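Local coordinates for mannonate dehydratase (Streptococcus suis, PDB 3BDK), which probably catalyses the dehydration of D-mannonate to 2-dehydro-3-deoxy-D-gluconate, a metal-dependent step of pentose and glucuronate interconversion, at residues S24-G29 / P343-Y348; T50-V55 / L63-E68; V82-P87 / S326-H331; E274-L277 / R281-F284. One frame throughout, in Å; residues are numbered along the deposited sequence.

Interaction 1 (S24-G29 / P343-Y348); sequences SFRWYG and PGYGLY. With DNO (D-mannose), chain C.
Arg26 runs its side chain past the ring of Tyr345 toward the bound D-mannose. Its CB starts 4.1 Å from Tyr345 CE2, and CD comes closer, at 3.8 Å. Because CG lies anti to the backbone N (chi1 -166°) and the chain stays extended as far as NE, the guanidinium is carried beyond the tyrosine to the ligand. At the tip, NH1 lies 2.6 Å from sugar O3 and gives a weak but fairly straight hydrogen bond to O5 (3.4 Å), which lies in the guanidinium plane. Tyr28 turns its edge to the face of Tyr345, the planes 73° and the centroids 5.2 Å apart; its OH sits above that face and accepts a hydrogen bond from sugar O3 at 3.2 Å. Tyr345 OH is also hydrogen-bonded to O3, at a very short, doubtful distance. Beyond the pocket, Phe25 CE1 reaches Leu347 CD1 at 4.2 Å. Two loops thus supply one wall of the sugar site in a xylose isomerase-like TIM barrel.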
loop_
_atom_site.group_PDB
_atom_site.type_symbol
_atom_site.label_atom_id
_atom_site.label_comp_id
_atom_site.label_asym_id
_atom_site.label_seq_id
_atom_site.Cartn_x
_atom_site.Cartn_y
_atom_site.Cartn_z
ATOM N N SER A 24 -6.692 -6.446 -8.998
ATOM C CA SER A 24 -6.837 -5.970 -10.373
ATOM C C SER A 24 -6.725 -4.467 -10.421
ATOM O O SER A 24 -6.508 -3.858 -9.398
ATOM C CB SER A 24 -8.163 -6.435 -10.938
ATOM O OG SER A 24 -8.269 -7.825 -10.735
ATOM N N PHE A 25 -6.887 -3.865 -11.592
ATOM C CA PHE A 25 -6.504 -2.471 -11.770
ATOM C C PHE A 25 -6.973 -1.976 -13.134
ATOM O O PHE A 25 -6.721 -2.614 -14.156
ATOM C CB PHE A 25 -4.974 -2.379 -11.688
ATOM C CG PHE A 25 -4.448 -1.094 -11.138
ATOM C CD1 PHE A 25 -3.939 -0.126 -11.983
ATOM C CD2 PHE A 25 -4.403 -0.867 -9.764
ATOM C CE1 PHE A 25 -3.421 1.063 -11.473
ATOM C CE2 PHE A 25 -3.881 0.325 -9.248
ATOM C CZ PHE A 25 -3.398 1.279 -10.096
ATOM N N ARG A 26 -7.640 -0.832 -13.169
ATOM C CA ARG A 26 -8.209 -0.367 -14.423
ATOM C C ARG A 26 -7.149 0.227 -15.325
ATOM O O ARG A 26 -6.316 1.006 -14.866
ATOM C CB ARG A 26 -9.326 0.647 -14.182
ATOM C CG ARG A 26 -10.185 0.911 -15.396
ATOM C CD ARG A 26 -11.430 1.642 -15.001
ATOM N NE ARG A 26 -12.211 2.115 -16.139
ATOM C CZ ARG A 26 -13.444 2.598 -16.027
ATOM N NH1 ARG A 26 -14.006 2.665 -14.829
ATOM N NH2 ARG A 26 -14.113 3.010 -17.103
ATOM N N TRP A 27 -7.179 -0.150 -16.601
ATOM C CA TRP A 27 -6.290 0.429 -17.604
ATOM C C TRP A 27 -7.106 0.947 -18.795
ATOM O O TRP A 27 -7.911 0.222 -19.375
ATOM C CB TRP A 27 -5.218 -0.588 -18.032
ATOM C CG TRP A 27 -4.189 -0.032 -18.998
ATOM C CD1 TRP A 27 -3.245 0.933 -18.742
ATOM C CD2 TRP A 27 -4.011 -0.409 -20.370
ATOM N NE1 TRP A 27 -2.496 1.177 -19.872
ATOM C CE2 TRP A 27 -2.941 0.373 -20.884
ATOM C CE3 TRP A 27 -4.652 -1.332 -21.217
ATOM C CZ2 TRP A 27 -2.500 0.263 -22.199
ATOM C CZ3 TRP A 27 -4.215 -1.439 -22.533
ATOM C CH2 TRP A 27 -3.145 -0.643 -23.010
ATOM N N TYR A 28 -6.893 2.209 -19.147
ATOM C CA TYR A 28 -7.696 2.877 -20.177
ATOM C C TYR A 28 -7.221 2.693 -21.631
ATOM O O TYR A 28 -7.506 3.533 -22.501
ATOM C CB TYR A 28 -7.873 4.369 -19.833
ATOM C CG TYR A 28 -8.953 4.587 -18.802
ATOM C CD1 TYR A 28 -8.718 4.325 -17.448
ATOM C CD2 TYR A 28 -10.225 5.022 -19.181
ATOM C CE1 TYR A 28 -9.724 4.505 -16.496
ATOM C CE2 TYR A 28 -11.233 5.205 -18.239
ATOM C CZ TYR A 28 -10.980 4.943 -16.897
ATOM O OH TYR A 28 -11.984 5.124 -15.962
ATOM N N GLY A 29 -6.521 1.594 -21.898
ATOM C CA GLY A 29 -6.035 1.323 -23.246
ATOM C C GLY A 29 -4.728 2.014 -23.584
ATOM O O GLY A 29 -4.173 2.773 -22.776
ATOM N N PRO A 343 -10.379 11.642 -13.748
ATOM C CA PRO A 343 -10.889 11.657 -12.378
ATOM C C PRO A 343 -9.940 11.213 -11.262
ATOM O O PRO A 343 -9.088 12.005 -10.838
ATOM C CB PRO A 343 -12.110 10.748 -12.503
ATOM C CG PRO A 343 -12.649 11.131 -13.987
ATOM C CD PRO A 343 -11.504 11.931 -14.656
ATOM N N GLY A 344 -10.082 9.985 -10.773
ATOM C CA GLY A 344 -9.258 9.532 -9.651
ATOM C C GLY A 344 -8.332 8.433 -10.092
ATOM O O GLY A 344 -8.140 7.441 -9.391
ATOM N N TYR A 345 -7.733 8.622 -11.257
ATOM C CA TYR A 345 -7.114 7.499 -11.928
ATOM C C TYR A 345 -5.604 7.502 -12.092
ATOM O O TYR A 345 -5.064 6.580 -12.700
ATOM C CB TYR A 345 -7.854 7.189 -13.236
ATOM C CG TYR A 345 -9.125 6.398 -12.974
ATOM C CD1 TYR A 345 -10.359 7.033 -12.880
ATOM C CD2 TYR A 345 -9.078 5.018 -12.776
ATOM C CE1 TYR A 345 -11.509 6.316 -12.620
ATOM C CE2 TYR A 345 -10.220 4.294 -12.513
ATOM C CZ TYR A 345 -11.429 4.947 -12.436
ATOM O OH TYR A 345 -12.563 4.229 -12.179
ATOM N N GLY A 346 -4.913 8.475 -11.501
ATOM C CA GLY A 346 -3.456 8.381 -11.393
ATOM C C GLY A 346 -3.010 7.058 -10.786
ATOM O O GLY A 346 -3.816 6.331 -10.181
ATOM N N LEU A 347 -1.725 6.746 -10.931
ATOM C CA LEU A 347 -1.211 5.429 -10.572
ATOM C C LEU A 347 -0.908 5.271 -9.092
ATOM O O LEU A 347 -1.079 4.190 -8.530
ATOM C CB LEU A 347 0.031 5.110 -11.408
ATOM C CG LEU A 347 0.994 3.993 -10.974
ATOM C CD1 LEU A 347 0.443 2.623 -11.266
ATOM C CD2 LEU A 347 2.306 4.193 -11.685
ATOM N N TYR A 348 -0.483 6.357 -8.456
ATOM C CA TYR A 348 0.141 6.294 -7.125
ATOM C C TYR A 348 -0.771 5.856 -5.998
ATOM O O TYR A 348 -0.628 4.738 -5.479
ATOM C CB TYR A 348 0.811 7.614 -6.791
ATOM C CG TYR A 348 1.791 8.075 -7.844
ATOM C CD1 TYR A 348 2.622 7.165 -8.498
ATOM C CD2 TYR A 348 1.908 9.417 -8.161
ATOM C CE1 TYR A 348 3.538 7.573 -9.450
ATOM C CE2 TYR A 348 2.821 9.851 -9.126
ATOM C CZ TYR A 348 3.636 8.913 -9.760
ATOM O OH TYR A 348 4.536 9.327 -10.711
HETATM C C1 DNO C . -16.907 6.648 -11.507
HETATM C C2 DNO C . -15.774 5.718 -11.970
HETATM C C3 DNO C . -15.328 5.912 -13.454
HETATM C C4 DNO C . -16.349 5.814 -14.634
HETATM C C5 DNO C . -17.478 4.741 -14.586
HETATM C C6 DNO C . -17.872 4.343 -16.014
HETATM O O1 DNO C . -17.200 6.729 -10.313
HETATM O O2 DNO C . -16.104 4.346 -11.687
HETATM O O3 DNO C . -14.288 4.980 -13.732
HETATM O O4 DNO C . -16.892 7.114 -14.901
HETATM O O5 DNO C . -17.111 3.547 -13.877
HETATM O O6 DNO C . -19.025 5.088 -16.414
#

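Interaction 2 (T50-V55 / L63-E68); sequences TAVYDV and LENILE
Val52 provides the apolar half of this contact, sending its two methyl groups against different residues of helix 63-74. CG2 meets Ile66 CG2 at 3.8 Å, the two side chains crossing at about a right angle. CG1, placed anti to the backbone N (chi1 171°), lies instead alongside Asn65, 3.9 Å from its CB and slightly closer to ND2. The backbones come nearest at this point, with the CA atoms of Val52 and Ile66 6.4 Å apart. Deeper in, Ile66 also packs on Ala116 and Ile118.

The polar half joins Asn65 to Asp54, whose side chains approach from opposite directions. Asn65 ND2 donates to Asp54 OD2 over 2.7 Å, but the N-H...O angle of 117° makes the bond weak despite its length. Asp54 OD1 is almost as near, 2.8 Å from Asn65 ND2, and the carboxylate and amide planes are inclined by 35°. Glu68 OE2 lies 5.8 Å from Asp54 OD2, so two like charges are probably near each other without touching.

The loop after strand 47-50 is therefore held to the following helix of a beta-alpha-beta crossover in two ways. Buried methyl contacts form the inner layer, while a bent amide-carboxylate pairing reaches out to the exposed Asp54, where solvent could compete for the carboxylate and the bond would probably add little directional restraint.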
loop_
_atom_site.group_PDB
_atom_site.type_symbol
_atom_site.label_atom_id
_atom_site.label_comp_id
_atom_site.label_asym_id
_atom_site.label_seq_id
_atom_site.Cartn_x
_atom_site.Cartn_y
_atom_site.Cartn_z
ATOM N N THR A 50 -10.418 -3.212 -18.139
ATOM C CA THR A 50 -10.466 -2.244 -19.228
ATOM C C THR A 50 -11.698 -2.439 -20.112
ATOM O O THR A 50 -12.508 -3.338 -19.885
ATOM C CB THR A 50 -9.172 -2.308 -20.092
ATOM O OG1 THR A 50 -9.207 -1.290 -21.112
ATOM C CG2 THR A 50 -9.011 -3.683 -20.724
ATOM N N ALA A 51 -11.817 -1.581 -21.117
ATOM C CA ALA A 51 -12.908 -1.631 -22.059
ATOM C C ALA A 51 -12.395 -1.152 -23.410
ATOM O O ALA A 51 -11.253 -0.687 -23.514
ATOM C CB ALA A 51 -14.047 -0.748 -21.575
ATOM N N VAL A 52 -13.248 -1.272 -24.429
ATOM C CA VAL A 52 -12.971 -0.824 -25.792
ATOM C C VAL A 52 -13.398 0.642 -25.947
ATOM O O VAL A 52 -14.444 1.046 -25.445
ATOM C CB VAL A 52 -13.695 -1.755 -26.823
ATOM C CG1 VAL A 52 -13.612 -1.207 -28.231
ATOM C CG2 VAL A 52 -13.103 -3.158 -26.784
ATOM N N TYR A 53 -12.598 1.442 -26.643
ATOM C CA TYR A 53 -12.853 2.883 -26.678
ATOM C C TYR A 53 -13.106 3.535 -28.045
ATOM O O TYR A 53 -13.314 4.749 -28.133
ATOM C CB TYR A 53 -11.759 3.614 -25.895
ATOM C CG TYR A 53 -11.979 3.503 -24.401
ATOM C CD1 TYR A 53 -13.041 4.186 -23.786
ATOM C CD2 TYR A 53 -11.156 2.703 -23.602
ATOM C CE1 TYR A 53 -13.273 4.083 -22.419
ATOM C CE2 TYR A 53 -11.382 2.591 -22.218
ATOM C CZ TYR A 53 -12.443 3.286 -21.642
ATOM O OH TYR A 53 -12.693 3.197 -20.294
ATOM N N ASP A 54 -13.136 2.720 -29.095
ATOM C CA ASP A 54 -13.274 3.209 -30.475
ATOM C C ASP A 54 -14.598 2.810 -31.164
ATOM O O ASP A 54 -14.727 2.905 -32.396
ATOM C CB ASP A 54 -12.052 2.778 -31.324
ATOM C CG ASP A 54 -11.685 1.297 -31.142
ATOM O OD1 ASP A 54 -12.022 0.687 -30.098
ATOM O OD2 ASP A 54 -11.035 0.737 -32.046
ATOM N N VAL A 55 -15.566 2.356 -30.369
ATOM C CA VAL A 55 -16.918 2.072 -30.862
ATOM C C VAL A 55 -17.919 2.948 -30.097
ATOM O O VAL A 55 -17.991 2.868 -28.873
ATOM C CB VAL A 55 -17.263 0.554 -30.802
ATOM C CG1 VAL A 55 -16.660 -0.103 -29.577
ATOM C CG2 VAL A 55 -18.776 0.321 -30.863
ATOM N N LEU A 63 -14.962 -8.611 -31.949
ATOM C CA LEU A 63 -13.892 -9.415 -31.351
ATOM C C LEU A 63 -12.490 -8.832 -31.635
ATOM O O LEU A 63 -11.639 -8.789 -30.743
ATOM C CB LEU A 63 -13.972 -10.868 -31.825
ATOM C CG LEU A 63 -13.887 -11.984 -30.777
ATOM C CD1 LEU A 63 -13.394 -13.280 -31.414
ATOM C CD2 LEU A 63 -13.014 -11.628 -29.594
ATOM N N GLU A 64 -12.279 -8.372 -32.871
ATOM C CA GLU A 64 -11.045 -7.679 -33.300
ATOM C C GLU A 64 -10.549 -6.596 -32.322
ATOM O O GLU A 64 -9.339 -6.381 -32.177
ATOM C CB GLU A 64 -11.242 -7.063 -34.707
ATOM C CG GLU A 64 -10.858 -7.955 -35.908
ATOM C CD GLU A 64 -11.126 -9.447 -35.681
ATOM O OE1 GLU A 64 -10.422 -10.054 -34.836
ATOM O OE2 GLU A 64 -12.024 -10.014 -36.354
ATOM N N ASN A 65 -11.488 -5.930 -31.658
ATOM C CA ASN A 65 -11.174 -4.826 -30.771
ATOM C C ASN A 65 -10.834 -5.265 -29.354
ATOM O O ASN A 65 -9.969 -4.677 -28.699
ATOM C CB ASN A 65 -12.344 -3.852 -30.735
ATOM C CG ASN A 65 -12.342 -2.904 -31.900
ATOM O OD1 ASN A 65 -12.429 -3.312 -33.063
ATOM N ND2 ASN A 65 -12.251 -1.620 -31.598
ATOM N N ILE A 66 -11.530 -6.290 -28.878
ATOM C CA ILE A 66 -11.321 -6.770 -27.524
ATOM C C ILE A 66 -10.108 -7.703 -27.499
ATOM O O ILE A 66 -9.361 -7.734 -26.518
ATOM C CB ILE A 66 -12.615 -7.404 -26.908
ATOM C CG1 ILE A 66 -12.629 -8.927 -27.018
ATOM C CG2 ILE A 66 -13.892 -6.789 -27.509
ATOM C CD1 ILE A 66 -12.246 -9.602 -25.752
ATOM N N LEU A 67 -9.909 -8.442 -28.590
ATOM C CA LEU A 67 -8.722 -9.268 -28.759
ATOM C C LEU A 67 -7.462 -8.407 -28.787
ATOM O O LEU A 67 -6.500 -8.706 -28.077
ATOM C CB LEU A 67 -8.809 -10.096 -30.038
ATOM C CG LEU A 67 -9.700 -11.337 -30.043
ATOM C CD1 LEU A 67 -9.864 -11.871 -31.474
ATOM C CD2 LEU A 67 -9.190 -12.429 -29.091
ATOM N N GLU A 68 -7.472 -7.336 -29.584
ATOM C CA GLU A 68 -6.283 -6.502 -29.750
ATOM C C GLU A 68 -5.828 -5.817 -28.445
ATOM O O GLU A 68 -4.677 -5.367 -28.336
ATOM C CB GLU A 68 -6.448 -5.496 -30.898
ATOM C CG GLU A 68 -6.864 -4.090 -30.489
ATOM C CD GLU A 68 -6.520 -3.044 -31.540
ATOM O OE1 GLU A 68 -6.780 -3.289 -32.743
ATOM O OE2 GLU A 68 -6.000 -1.966 -31.166
#

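Interaction 3 (V82-P87 / S326-H331); sequences VIESIP and SLRPDH. With MN (manganese (II) ion), chain D; DNO (D-mannose), chain C.
Val82 and Ser326 mark the closest backbone approach, with CA atoms 7.5 Å apart, too far for the two strands to be neighbours in the sheet. Side chains cross the gap: Val82 CG2 lies 3.3 Å from Ser326 OG. Glu84 CG is anti to the backbone N (chi1 -169°) and the chain bends at chi2, which turns the carboxylate to the edge of the Arg328 guanidinium, their planes 75° apart. A salt bridge of 2.8 Å joins Glu84 OE1 to Arg328 NH1, although the position of NH1 is less certain. This contact crosses the interior of the TIM barrel, at the end where metal and sugar bind. Arg328 NH2 forms a second salt bridge, 2.7 Å to Asp330 OD1, extending the charge network to the metal site. Asp330 OD2 coordinates the manganese at 2.5 Å, as does sugar O2 at 2.4 Å; His219 and His286 complete the protein ligands. His331 turns its ring edge to the sugar, placing CE1 3.4 Å from sugar O1.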
loop_
_atom_site.group_PDB
_atom_site.type_symbol
_atom_site.label_atom_id
_atom_site.label_comp_id
_atom_site.label_asym_id
_atom_site.label_seq_id
_atom_site.Cartn_x
_atom_site.Cartn_y
_atom_site.Cartn_z
ATOM N N VAL A 82 -11.987 -8.833 -15.769
ATOM C CA VAL A 82 -13.253 -8.100 -15.738
ATOM C C VAL A 82 -13.179 -6.992 -16.773
ATOM O O VAL A 82 -12.118 -6.421 -16.994
ATOM C CB VAL A 82 -13.482 -7.393 -14.372
ATOM C CG1 VAL A 82 -14.721 -6.496 -14.422
ATOM C CG2 VAL A 82 -13.583 -8.394 -13.218
ATOM N N ILE A 83 -14.304 -6.678 -17.401
ATOM C CA ILE A 83 -14.364 -5.535 -18.302
ATOM C C ILE A 83 -15.133 -4.406 -17.641
ATOM O O ILE A 83 -16.280 -4.584 -17.237
ATOM C CB ILE A 83 -14.982 -5.916 -19.669
ATOM C CG1 ILE A 83 -13.949 -6.704 -20.482
ATOM C CG2 ILE A 83 -15.462 -4.669 -20.442
ATOM C CD1 ILE A 83 -14.385 -7.074 -21.859
ATOM N N GLU A 84 -14.494 -3.251 -17.496
ATOM C CA GLU A 84 -15.168 -2.154 -16.848
ATOM C C GLU A 84 -15.925 -1.392 -17.883
ATOM O O GLU A 84 -15.437 -0.423 -18.485
ATOM C CB GLU A 84 -14.253 -1.225 -16.077
ATOM C CG GLU A 84 -15.052 -0.263 -15.204
ATOM C CD GLU A 84 -15.197 -0.721 -13.759
ATOM O OE1 GLU A 84 -14.680 -1.799 -13.397
ATOM O OE2 GLU A 84 -15.808 0.022 -12.964
ATOM N N SER A 85 -17.128 -1.904 -18.092
ATOM C CA SER A 85 -18.217 -1.186 -18.690
ATOM C C SER A 85 -18.299 -1.382 -20.186
ATOM O O SER A 85 -17.479 -0.871 -20.949
ATOM C CB SER A 85 -18.197 0.298 -18.305
ATOM O OG SER A 85 -19.511 0.808 -18.218
ATOM N N ILE A 86 -19.281 -2.193 -20.566
ATOM C CA ILE A 86 -20.043 -1.967 -21.780
ATOM C C ILE A 86 -21.225 -1.067 -21.357
ATOM O O ILE A 86 -22.136 -1.514 -20.654
ATOM C CB ILE A 86 -20.570 -3.278 -22.393
ATOM C CG1 ILE A 86 -19.475 -4.350 -22.431
ATOM C CG2 ILE A 86 -21.134 -3.012 -23.785
ATOM C CD1 ILE A 86 -19.979 -5.735 -22.830
ATOM N N PRO A 87 -21.177 0.218 -21.739
ATOM C CA PRO A 87 -22.212 1.206 -21.408
ATOM C C PRO A 87 -23.565 1.036 -22.110
ATOM O O PRO A 87 -23.666 1.182 -23.328
ATOM C CB PRO A 87 -21.572 2.543 -21.817
ATOM C CG PRO A 87 -20.583 2.178 -22.886
ATOM C CD PRO A 87 -20.059 0.816 -22.497
ATOM N N SER A 326 -12.314 -10.766 -8.910
ATOM C CA SER A 326 -11.272 -9.777 -8.734
ATOM C C SER A 326 -11.704 -8.507 -7.977
ATOM O O SER A 326 -12.748 -7.902 -8.271
ATOM C CB SER A 326 -10.703 -9.404 -10.088
ATOM O OG SER A 326 -11.508 -8.418 -10.696
ATOM N N LEU A 327 -10.893 -8.110 -7.002
ATOM C CA LEU A 327 -11.101 -6.850 -6.298
ATOM C C LEU A 327 -10.208 -5.750 -6.861
ATOM O O LEU A 327 -9.081 -6.008 -7.287
ATOM C CB LEU A 327 -10.839 -7.024 -4.800
ATOM C CG LEU A 327 -10.836 -5.745 -3.960
ATOM C CD1 LEU A 327 -11.264 -6.040 -2.531
ATOM C CD2 LEU A 327 -9.465 -5.087 -3.989
ATOM N N ARG A 328 -10.717 -4.522 -6.861
ATOM C CA ARG A 328 -10.036 -3.409 -7.510
ATOM C C ARG A 328 -10.084 -2.154 -6.647
ATOM O O ARG A 328 -11.159 -1.629 -6.357
ATOM C CB ARG A 328 -10.653 -3.129 -8.882
ATOM C CG ARG A 328 -10.215 -1.812 -9.502
ATOM C CD ARG A 328 -11.179 -1.367 -10.589
ATOM N NE ARG A 328 -11.233 0.088 -10.710
ATOM C CZ ARG A 328 -12.179 0.748 -11.371
ATOM N NH1 ARG A 328 -13.155 0.084 -11.975
ATOM N NH2 ARG A 328 -12.149 2.072 -11.429
ATOM N N PRO A 329 -8.912 -1.677 -6.238
ATOM C CA PRO A 329 -8.766 -0.301 -5.752
ATOM C C PRO A 329 -9.333 0.712 -6.740
ATOM O O PRO A 329 -8.741 0.942 -7.794
ATOM C CB PRO A 329 -7.250 -0.135 -5.638
ATOM C CG PRO A 329 -6.698 -1.069 -6.653
ATOM C CD PRO A 329 -7.626 -2.251 -6.672
ATOM N N ASP A 330 -10.471 1.307 -6.398
ATOM C CA ASP A 330 -11.018 2.417 -7.170
ATOM C C ASP A 330 -10.221 3.696 -6.937
ATOM O O ASP A 330 -9.055 3.650 -6.546
ATOM C CB ASP A 330 -12.488 2.641 -6.817
ATOM C CG ASP A 330 -13.373 2.741 -8.044
ATOM O OD1 ASP A 330 -12.873 3.167 -9.107
ATOM O OD2 ASP A 330 -14.569 2.395 -7.947
ATOM N N HIS A 331 -10.859 4.837 -7.179
ATOM C CA HIS A 331 -10.150 6.108 -7.264
ATOM C C HIS A 331 -9.058 6.203 -6.204
ATOM O O HIS A 331 -9.161 5.596 -5.138
ATOM C CB HIS A 331 -11.127 7.277 -7.119
ATOM C CG HIS A 331 -12.331 7.171 -8.002
ATOM N ND1 HIS A 331 -13.198 6.100 -7.954
ATOM C CD2 HIS A 331 -12.812 8.002 -8.957
ATOM C CE1 HIS A 331 -14.162 6.277 -8.840
ATOM N NE2 HIS A 331 -13.951 7.423 -9.462
HETATM MN MN MN D . -16.110 2.822 -9.809
HETATM C C1 DNO C . -16.907 6.648 -11.507
HETATM C C2 DNO C . -15.774 5.718 -11.970
HETATM C C3 DNO C . -15.328 5.912 -13.454
HETATM C C4 DNO C . -16.349 5.814 -14.634
HETATM C C5 DNO C . -17.478 4.741 -14.586
HETATM C C6 DNO C . -17.872 4.343 -16.014
HETATM O O1 DNO C . -17.200 6.729 -10.313
HETATM O O2 DNO C . -16.104 4.346 -11.687
HETATM O O3 DNO C . -14.288 4.980 -13.732
HETATM O O4 DNO C . -16.892 7.114 -14.901
HETATM O O5 DNO C . -17.111 3.547 -13.877
HETATM O O6 DNO C . -19.025 5.088 -16.414
#

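Interaction 4 (E274-L277 / R281-F284); sequences EYAL and RINF
Leu277 and Ile282 make the closest side-chain contact between the helix end and the strand that follows it. Leu277 CD2 lies 3.7 Å from Ile282 CD1 and scarcely farther from CG1, so one leucine methyl rests against the end of the isoleucine. Ile282 directs CG1 anti to its own carbonyl carbon (chi1 -52°), which brings that branch to the helix. Ala276 belongs to the same tight part, its CB 4.0 Å from Ile282 CG1. The backbone is joined here by a hydrogen bond of 2.9 Å from Arg281 N to Ala276 O, the donor standing almost in line with the carbonyl bond. Arg281 CB also rests 3.6 Å from Ala276 O, while the rest of its chain leads away to a weak hydrogen bond with Ser249 O. On the loose side, the partly exposed Glu274 points away from the strand. Tyr321 and Trp323 cover Leu277, and Ile254 and Met256 of strand 252-257 pack on Ala276 and Ile282. The contact thus closes the short turn by which helix 269-278 enters strand 282-286 of the barrel.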
loop_
_atom_site.group_PDB
_atom_site.type_symbol
_atom_site.label_atom_id
_atom_site.label_comp_id
_atom_site.label_asym_id
_atom_site.label_seq_id
_atom_site.Cartn_x
_atom_site.Cartn_y
_atom_site.Cartn_z
ATOM N N GLU A 274 -22.145 -8.480 3.251
ATOM C CA GLU A 274 -22.497 -9.829 3.699
ATOM C C GLU A 274 -23.777 -10.376 3.038
ATOM O O GLU A 274 -23.740 -11.442 2.390
ATOM C CB GLU A 274 -22.579 -9.916 5.218
ATOM C CG GLU A 274 -22.832 -11.314 5.735
ATOM C CD GLU A 274 -22.354 -11.522 7.167
ATOM O OE1 GLU A 274 -22.469 -10.600 8.023
ATOM O OE2 GLU A 274 -21.850 -12.642 7.432
ATOM N N TYR A 275 -24.894 -9.658 3.166
ATOM C CA TYR A 275 -26.122 -10.090 2.503
ATOM C C TYR A 275 -25.849 -10.668 1.106
ATOM O O TYR A 275 -26.289 -11.777 0.800
ATOM C CB TYR A 275 -27.191 -8.973 2.406
ATOM C CG TYR A 275 -28.327 -9.405 1.514
ATOM C CD1 TYR A 275 -29.351 -10.232 1.999
ATOM C CD2 TYR A 275 -28.336 -9.059 0.169
ATOM C CE1 TYR A 275 -30.369 -10.684 1.164
ATOM C CE2 TYR A 275 -29.355 -9.498 -0.685
ATOM C CZ TYR A 275 -30.367 -10.314 -0.182
ATOM O OH TYR A 275 -31.366 -10.739 -1.049
ATOM N N ALA A 276 -25.128 -9.910 0.277
ATOM C CA ALA A 276 -24.951 -10.227 -1.132
ATOM C C ALA A 276 -24.028 -11.404 -1.344
ATOM O O ALA A 276 -24.140 -12.119 -2.345
ATOM C CB ALA A 276 -24.423 -9.028 -1.863
ATOM N N LEU A 277 -23.104 -11.586 -0.403
ATOM C CA LEU A 277 -22.221 -12.746 -0.405
ATOM C C LEU A 277 -23.008 -14.029 -0.132
ATOM O O LEU A 277 -22.844 -15.001 -0.854
ATOM C CB LEU A 277 -21.069 -12.593 0.601
ATOM C CG LEU A 277 -19.930 -11.604 0.339
ATOM C CD1 LEU A 277 -19.122 -11.473 1.603
ATOM C CD2 LEU A 277 -19.048 -11.974 -0.839
ATOM N N ARG A 281 -23.641 -13.391 -4.917
ATOM C CA ARG A 281 -24.026 -12.404 -5.911
ATOM C C ARG A 281 -23.045 -11.247 -6.094
ATOM O O ARG A 281 -23.351 -10.257 -6.768
ATOM C CB ARG A 281 -25.466 -11.910 -5.647
ATOM C CG ARG A 281 -26.575 -12.895 -6.084
ATOM C CD ARG A 281 -26.323 -13.418 -7.513
ATOM N NE ARG A 281 -27.380 -14.283 -8.039
ATOM C CZ ARG A 281 -27.646 -15.510 -7.599
ATOM N NH1 ARG A 281 -26.950 -16.040 -6.599
ATOM N NH2 ARG A 281 -28.616 -16.215 -8.167
ATOM N N ILE A 282 -21.863 -11.371 -5.502
ATOM C CA ILE A 282 -20.806 -10.421 -5.774
ATOM C C ILE A 282 -19.959 -10.987 -6.908
ATOM O O ILE A 282 -19.325 -12.018 -6.738
ATOM C CB ILE A 282 -19.929 -10.133 -4.537
ATOM C CG1 ILE A 282 -20.786 -9.752 -3.332
ATOM C CG2 ILE A 282 -18.938 -9.033 -4.861
ATOM C CD1 ILE A 282 -20.119 -8.760 -2.372
ATOM N N ASN A 283 -19.957 -10.307 -8.050
ATOM C CA ASN A 283 -19.187 -10.752 -9.205
ATOM C C ASN A 283 -18.011 -9.829 -9.505
ATOM O O ASN A 283 -17.345 -9.969 -10.530
ATOM C CB ASN A 283 -20.088 -10.871 -10.436
ATOM C CG ASN A 283 -21.117 -11.976 -10.299
ATOM O OD1 ASN A 283 -22.112 -12.006 -11.023
ATOM N ND2 ASN A 283 -20.881 -12.893 -9.368
ATOM N N PHE A 284 -17.760 -8.885 -8.602
ATOM C CA PHE A 284 -16.749 -7.860 -8.826
ATOM C C PHE A 284 -16.809 -6.781 -7.749
ATOM O O PHE A 284 -17.840 -6.590 -7.105
ATOM C CB PHE A 284 -16.921 -7.231 -10.210
ATOM C CG PHE A 284 -15.851 -6.239 -10.562
ATOM C CD1 PHE A 284 -16.155 -5.101 -11.290
ATOM C CD2 PHE A 284 -14.539 -6.443 -10.166
ATOM C CE1 PHE A 284 -15.172 -4.185 -11.616
ATOM C CE2 PHE A 284 -13.552 -5.532 -10.488
ATOM C CZ PHE A 284 -13.869 -4.401 -11.214
#

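Along the chain, the 24-29 loop comes first and its partner 343-348 last, so interaction 1 spans the other three; interaction 4 likewise falls between the two segments of interaction 3. Interactions 1 and 3, with centres about 10 Å apart, both touch the D-mannose, and interaction 3 also holds a manganese ligand. Residues 24-27 pair with strands 327-328 and 47-50, bridging the outer strands of the parallel sheet and closing the barrel. Interaction 2 meets interaction 1 where Trp27 O bonds to Thr50 OG1, and interaction 3 through the backbones of Thr50 and Glu84. Interaction 4, its centre about 24 Å from that of interaction 1, lies farther from the pocket, yet its Phe284 packs against Val82 and Ser326.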